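Local structure of zinc peptidase (Vibrio cholerae, 2GU1) at residues Asp41-Asp46 with Arg257-Ala262; Gly251-Val256 with Gln290-Gly295. The protein cuts the peptide cross-links between adjacent peptidoglycan strands as a zinc-dependent DD-endopeptidase, probably letting new glycan be inserted as the cell wall expands. All coordinates share one frame; numbering follows the deposited sequence.

Contact 1: Asp41-Asp46 with Arg257-Ala262; sequences DHLQLD and RKHPYA
Leu43 and Asp46, in the loop that follows helix 29-38 of the LysM-like domain, pack against Arg257 and His259 at the end of strand 251-259 of the M23 peptidase domain and Ala262 in the turn just after it, so this is an interdomain interface. Leu43 works through one methyl. Leu43 CD2 lies over a face of the His259 imidazole, displaced toward its rim, in a CH-pi contact of 4.1 Å to the ring centroid, 26° off the ring normal. Leu43 CD2 also touches Ala262 CB at 3.9 Å, while Pro260 CD lies against the opposite face of the imidazole, toward its rim. His259 has CG anti to its backbone N (chi1 -169°), and its ring is held by its own turn: His259 ND1 accepts from both Tyr261 N (2.9 Å) and Ala262 N (3.0 Å). The Ala262 donor stands far out of the ring plane, the Tyr261 donor less so. The Asp46 carboxylate reaches the CD2 edge of this ring, near its plane, and Asp46 OD1 is 3.5 Å from His259 CD2. Asp46 OD1 is also hydrogen-bonded to Tyr265 OH, on the adjoining strand 265-269. Arg257, extended from CG to NE, slides past Asp46 in the opposite direction, its guanidinium plane almost perpendicular to the carboxylate. The ion pair of Asp46 OD1 with Arg257 NE is long, and the carboxylate meets the aliphatic part of the arginine more closely than its charge. The zinc ion lies about 10 Å from the Ala262 side chain, and the side chain of Leu43 is about 7 Å from that of the zinc ligand His313, so the LysM-like loop lies close to the active site. Arg257 NH2 gives Asp46 O a weak hydrogen bond of 3.2 Å, bent to 132° at the hydrogen.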
loop_
_atom_site.group_PDB
_atom_site.type_symbol
_atom_site.label_atom_id
_atom_site.label_comp_id
_atom_site.label_asym_id
_atom_site.label_seq_id
_atom_site.Cartn_x
_atom_site.Cartn_y
_atom_site.Cartn_z
ATOM N N ASP A 41 3.712 -13.107 3.781
ATOM C CA ASP A 41 3.230 -12.275 4.877
ATOM C C ASP A 41 3.566 -10.792 4.812
ATOM O O ASP A 41 3.216 -10.037 5.722
ATOM C CB ASP A 41 3.741 -12.854 6.189
ATOM C CG ASP A 41 3.244 -14.259 6.418
ATOM O OD1 ASP A 41 2.007 -14.434 6.455
ATOM O OD2 ASP A 41 4.069 -15.186 6.539
ATOM N N HIS A 42 4.211 -10.364 3.733
ATOM C CA HIS A 42 4.598 -8.965 3.613
ATOM C C HIS A 42 4.272 -8.385 2.248
ATOM O O HIS A 42 3.880 -7.218 2.140
ATOM C CB HIS A 42 6.094 -8.856 3.897
ATOM C CG HIS A 42 6.503 -9.541 5.160
ATOM N ND1 HIS A 42 6.273 -9.000 6.408
ATOM C CD2 HIS A 42 7.055 -10.760 5.375
ATOM C CE1 HIS A 42 6.665 -9.854 7.335
ATOM N NE2 HIS A 42 7.143 -10.930 6.734
ATOM N N LEU A 43 4.437 -9.216 1.218
ATOM C CA LEU A 43 4.181 -8.859 -0.177
ATOM C C LEU A 43 4.848 -7.538 -0.561
ATOM O O LEU A 43 4.224 -6.659 -1.158
ATOM C CB LEU A 43 2.669 -8.798 -0.446
ATOM C CG LEU A 43 1.891 -10.108 -0.230
ATOM C CD1 LEU A 43 0.410 -9.845 -0.364
ATOM C CD2 LEU A 43 2.337 -11.166 -1.238
ATOM N N GLN A 44 6.122 -7.411 -0.198
ATOM C CA GLN A 44 6.904 -6.212 -0.500
ATOM C C GLN A 44 7.528 -6.315 -1.902
ATOM O O GLN A 44 7.569 -5.349 -2.657
ATOM C CB GLN A 44 8.043 -6.065 0.511
ATOM C CG GLN A 44 7.637 -6.143 1.978
ATOM C CD GLN A 44 7.252 -4.801 2.546
ATOM O OE1 GLN A 44 6.353 -4.132 2.041
ATOM N NE2 GLN A 44 7.935 -4.395 3.613
ATOM N N LEU A 45 8.017 -7.498 -2.236
ATOM C CA LEU A 45 8.690 -7.708 -3.514
ATOM C C LEU A 45 7.828 -7.597 -4.769
ATOM O O LEU A 45 8.350 -7.367 -5.858
ATOM C CB LEU A 45 9.429 -9.049 -3.471
ATOM C CG LEU A 45 10.553 -9.024 -2.417
ATOM C CD1 LEU A 45 11.059 -10.437 -2.149
ATOM C CD2 LEU A 45 11.693 -8.101 -2.894
ATOM N N ASP A 46 6.514 -7.738 -4.627
ATOM C CA ASP A 46 5.631 -7.628 -5.786
ATOM C C ASP A 46 5.498 -6.176 -6.251
ATOM O O ASP A 46 5.122 -5.912 -7.394
ATOM C CB ASP A 46 4.240 -8.163 -5.457
ATOM C CG ASP A 46 4.069 -9.615 -5.829
ATOM O OD1 ASP A 46 2.942 -10.116 -5.695
ATOM O OD2 ASP A 46 5.049 -10.257 -6.256
ATOM N N ARG A 257 -2.833 -9.505 -8.788
ATOM C CA ARG A 257 -1.816 -10.510 -9.073
ATOM C C ARG A 257 -2.151 -11.943 -8.698
ATOM O O ARG A 257 -3.066 -12.211 -7.916
ATOM C CB ARG A 257 -0.510 -10.168 -8.357
ATOM C CG ARG A 257 0.094 -8.834 -8.707
ATOM C CD ARG A 257 1.574 -8.830 -8.351
ATOM N NE ARG A 257 2.138 -7.484 -8.374
ATOM C CZ ARG A 257 2.067 -6.660 -9.413
ATOM N NH1 ARG A 257 1.455 -7.044 -10.528
ATOM N NH2 ARG A 257 2.606 -5.450 -9.335
ATOM N N LYS A 258 -1.370 -12.856 -9.269
ATOM C CA LYS A 258 -1.480 -14.277 -8.986
ATOM C C LYS A 258 -0.122 -14.611 -8.372
ATOM O O LYS A 258 0.884 -14.695 -9.075
ATOM C CB LYS A 258 -1.684 -15.091 -10.266
ATOM C CG LYS A 258 -2.177 -16.517 -10.012
ATOM C CD LYS A 258 -1.248 -17.288 -9.083
ATOM C CE LYS A 258 -2.000 -18.351 -8.281
ATOM N NZ LYS A 258 -1.119 -19.051 -7.295
ATOM N N HIS A 259 -0.105 -14.799 -7.060
ATOM C CA HIS A 259 1.119 -15.092 -6.330
ATOM C C HIS A 259 1.188 -16.580 -5.985
ATOM O O HIS A 259 0.188 -17.187 -5.603
ATOM C CB HIS A 259 1.141 -14.228 -5.066
ATOM C CG HIS A 259 2.448 -14.229 -4.338
ATOM N ND1 HIS A 259 2.856 -15.274 -3.536
ATOM C CD2 HIS A 259 3.418 -13.288 -4.255
ATOM C CE1 HIS A 259 4.019 -14.972 -2.985
ATOM N NE2 HIS A 259 4.381 -13.774 -3.405
ATOM N N PRO A 260 2.375 -17.190 -6.123
ATOM C CA PRO A 260 2.545 -18.617 -5.823
ATOM C C PRO A 260 2.099 -19.005 -4.416
ATOM O O PRO A 260 1.602 -20.115 -4.194
ATOM C CB PRO A 260 4.048 -18.841 -6.021
ATOM C CG PRO A 260 4.428 -17.780 -7.020
ATOM C CD PRO A 260 3.647 -16.584 -6.557
ATOM N N TYR A 261 2.270 -18.089 -3.470
ATOM C CA TYR A 261 1.912 -18.364 -2.087
ATOM C C TYR A 261 0.688 -17.611 -1.578
ATOM O O TYR A 261 -0.107 -18.158 -0.811
ATOM C CB TYR A 261 3.130 -18.092 -1.207
ATOM C CG TYR A 261 4.259 -19.040 -1.541
ATOM C CD1 TYR A 261 4.299 -20.321 -0.998
ATOM C CD2 TYR A 261 5.223 -18.696 -2.491
ATOM C CE1 TYR A 261 5.262 -21.243 -1.397
ATOM C CE2 TYR A 261 6.193 -19.612 -2.898
ATOM C CZ TYR A 261 6.204 -20.883 -2.349
ATOM O OH TYR A 261 7.141 -21.803 -2.769
ATOM N N ALA A 262 0.532 -16.366 -2.003
ATOM C CA ALA A 262 -0.622 -15.574 -1.582
ATOM C C ALA A 262 -1.797 -15.879 -2.507
ATOM O O ALA A 262 -2.910 -15.404 -2.287
ATOM C CB ALA A 262 -0.288 -14.092 -1.620
#

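Contact 2: Gly251-Val256 with Gln290-Gly295; sequences GKVIVV and QLVKRG
A short antiparallel strand pairing in the M23 peptidase domain joins the start of strand 251-259 to the two-residue strand 291-292. Gly251 and Val292 form the hydrogen-bonded pair: Gly251 N donates to Val292 O at 3.0 Å, and Val292 N donates to Gly251 O at 2.7 Å. Next comes the non-hydrogen-bonded pair of Lys252 and Leu291, whose CA atoms are 4.2 Å apart. Beyond it Val253 N binds Gln290 O at 2.9 Å, an almost straight bond (175° at the hydrogen) with the donor nearly along the C=O axis. Two CA-H...O contacts, from Leu291 to Gly251 O and from Lys252 to Gln290 O, add to the pairing. Lys252 and Leu291 share one face of the sheet, their side chains crossing obliquely. Lys252 CG is anti to the backbone N (chi1 179°), and the aliphatic chain passes Leu291 so closely that Lys252 CD comes within 3.5 Å of Leu291 CD1, a tight carbon contact. Bends at chi3 and chi4 then carry the ammonium end away from the leucine. Val292 lies on the other face, where Gly251 offers only backbone; Val292 CG2 rests against Gly251 O at 3.6 Å. Val292 CG1 meets Val253 CG2 at 4.1 Å, the two valines crossing at about a right angle. CG2 of Val253 also sits 3.4 Å from Gln290 O, while this side chain packs further on Val286 and Leu266. Along the opposite margin of strand 251-259 runs strand 265-269, and there Ile254 and Val255 both face Val267. Strand 251-259 thus has an antiparallel neighbour on either side and a classic beta bulge on the 265-269 side, within the curled antiparallel sheet of this M23 peptidase.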
loop_
_atom_site.group_PDB
_atom_site.type_symbol
_atom_site.label_atom_id
_atom_site.label_comp_id
_atom_site.label_asym_id
_atom_site.label_seq_id
_atom_site.Cartn_x
_atom_site.Cartn_y
_atom_site.Cartn_z
ATOM N N GLY A 251 -12.560 3.309 -3.363
ATOM C CA GLY A 251 -11.161 3.314 -3.731
ATOM C C GLY A 251 -10.887 2.871 -5.149
ATOM O O GLY A 251 -11.795 2.758 -5.975
ATOM N N LYS A 252 -9.619 2.619 -5.433
ATOM C CA LYS A 252 -9.221 2.191 -6.756
ATOM C C LYS A 252 -8.328 0.969 -6.689
ATOM O O LYS A 252 -7.411 0.890 -5.865
ATOM C CB LYS A 252 -8.493 3.326 -7.475
ATOM C CG LYS A 252 -8.002 2.965 -8.865
ATOM C CD LYS A 252 -7.477 4.194 -9.594
ATOM C CE LYS A 252 -6.268 4.788 -8.898
ATOM N NZ LYS A 252 -5.140 3.822 -8.873
ATOM N N VAL A 253 -8.612 0.009 -7.559
ATOM C CA VAL A 253 -7.837 -1.211 -7.628
ATOM C C VAL A 253 -6.458 -0.835 -8.152
ATOM O O VAL A 253 -6.332 -0.330 -9.266
ATOM C CB VAL A 253 -8.492 -2.218 -8.594
ATOM C CG1 VAL A 253 -7.682 -3.495 -8.637
ATOM C CG2 VAL A 253 -9.921 -2.494 -8.158
ATOM N N ILE A 254 -5.425 -1.078 -7.354
ATOM C CA ILE A 254 -4.077 -0.741 -7.770
ATOM C C ILE A 254 -3.229 -1.970 -8.055
ATOM O O ILE A 254 -2.213 -1.876 -8.742
ATOM C CB ILE A 254 -3.360 0.132 -6.708
ATOM C CG1 ILE A 254 -3.307 -0.599 -5.365
ATOM C CG2 ILE A 254 -4.094 1.459 -6.550
ATOM C CD1 ILE A 254 -2.606 0.190 -4.273
ATOM N N VAL A 255 -3.646 -3.123 -7.533
ATOM C CA VAL A 255 -2.903 -4.359 -7.745
ATOM C C VAL A 255 -3.820 -5.559 -7.959
ATOM O O VAL A 255 -4.800 -5.740 -7.240
ATOM C CB VAL A 255 -1.985 -4.669 -6.548
ATOM C CG1 VAL A 255 -1.236 -5.969 -6.785
ATOM C CG2 VAL A 255 -1.018 -3.523 -6.324
ATOM N N VAL A 256 -3.480 -6.373 -8.953
ATOM C CA VAL A 256 -4.234 -7.580 -9.296
ATOM C C VAL A 256 -3.192 -8.611 -9.706
ATOM O O VAL A 256 -2.716 -8.589 -10.842
ATOM C CB VAL A 256 -5.182 -7.338 -10.492
ATOM C CG1 VAL A 256 -5.927 -8.616 -10.839
ATOM C CG2 VAL A 256 -6.155 -6.236 -10.166
ATOM N N GLN A 290 -9.643 0.221 -11.979
ATOM C CA GLN A 290 -11.079 0.294 -11.757
ATOM C C GLN A 290 -11.379 0.885 -10.387
ATOM O O GLN A 290 -10.758 0.517 -9.388
ATOM C CB GLN A 290 -11.715 -1.099 -11.872
ATOM C CG GLN A 290 -13.224 -1.089 -11.676
ATOM C CD GLN A 290 -13.873 -2.444 -11.916
ATOM O OE1 GLN A 290 -15.093 -2.579 -11.822
ATOM N NE2 GLN A 290 -13.062 -3.449 -12.222
ATOM N N LEU A 291 -12.320 1.819 -10.350
ATOM C CA LEU A 291 -12.722 2.439 -9.097
ATOM C C LEU A 291 -13.865 1.623 -8.522
ATOM O O LEU A 291 -14.757 1.188 -9.252
ATOM C CB LEU A 291 -13.180 3.881 -9.322
ATOM C CG LEU A 291 -12.151 4.987 -9.072
ATOM C CD1 LEU A 291 -10.905 4.742 -9.900
ATOM C CD2 LEU A 291 -12.773 6.338 -9.410
ATOM N N VAL A 292 -13.838 1.415 -7.212
ATOM C CA VAL A 292 -14.874 0.641 -6.554
ATOM C C VAL A 292 -15.524 1.432 -5.435
ATOM O O VAL A 292 -14.968 2.416 -4.952
ATOM C CB VAL A 292 -14.299 -0.676 -5.989
ATOM C CG1 VAL A 292 -13.785 -1.541 -7.133
ATOM C CG2 VAL A 292 -13.173 -0.379 -5.004
ATOM N N LYS A 293 -16.715 1.001 -5.037
ATOM C CA LYS A 293 -17.450 1.661 -3.973
ATOM C C LYS A 293 -17.398 0.798 -2.725
ATOM O O LYS A 293 -17.090 -0.393 -2.795
ATOM C CB LYS A 293 -18.912 1.856 -4.384
ATOM C CG LYS A 293 -19.111 2.553 -5.726
ATOM C CD LYS A 293 -18.715 4.019 -5.675
ATOM C CE LYS A 293 -19.574 4.784 -4.680
ATOM N NZ LYS A 293 -21.029 4.655 -4.983
ATOM N N ARG A 294 -17.707 1.400 -1.586
ATOM C CA ARG A 294 -17.725 0.679 -0.326
ATOM C C ARG A 294 -18.805 -0.403 -0.387
ATOM O O ARG A 294 -19.963 -0.108 -0.662
ATOM C CB ARG A 294 -18.034 1.652 0.814
ATOM C CG ARG A 294 -18.139 1.012 2.187
ATOM C CD ARG A 294 -18.428 2.071 3.240
ATOM N NE ARG A 294 -19.713 2.732 3.012
ATOM C CZ ARG A 294 -20.119 3.823 3.654
ATOM N NH1 ARG A 294 -19.338 4.391 4.565
ATOM N NH2 ARG A 294 -21.318 4.336 3.397
ATOM N N GLY A 295 -18.428 -1.652 -0.130
ATOM C CA GLY A 295 -19.400 -2.733 -0.152
ATOM C C GLY A 295 -19.569 -3.415 -1.495
ATOM O O GLY A 295 -20.303 -4.404 -1.616
#

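In the fold
Both contacts use strand 251-259, contact 2 at its beginning and contact 1 at its end, with centres 18 Å apart. Contact 2 is internal to the peptidase domain and partly buried, bringing together neighbours within one sheet; backbone hydrogen bonds carry it, with an aliphatic pair on one face and valines beyond. Contact 1 is the more buried and joins residues over 200 positions apart, from two domains. There side chains do most of the work: a methyl over an imidazole, and a carboxylate beside an arginine chain, with a weak polar link at the exposed arginine. Contact 1 lies near the zinc site, whereas contact 2 is remote from it.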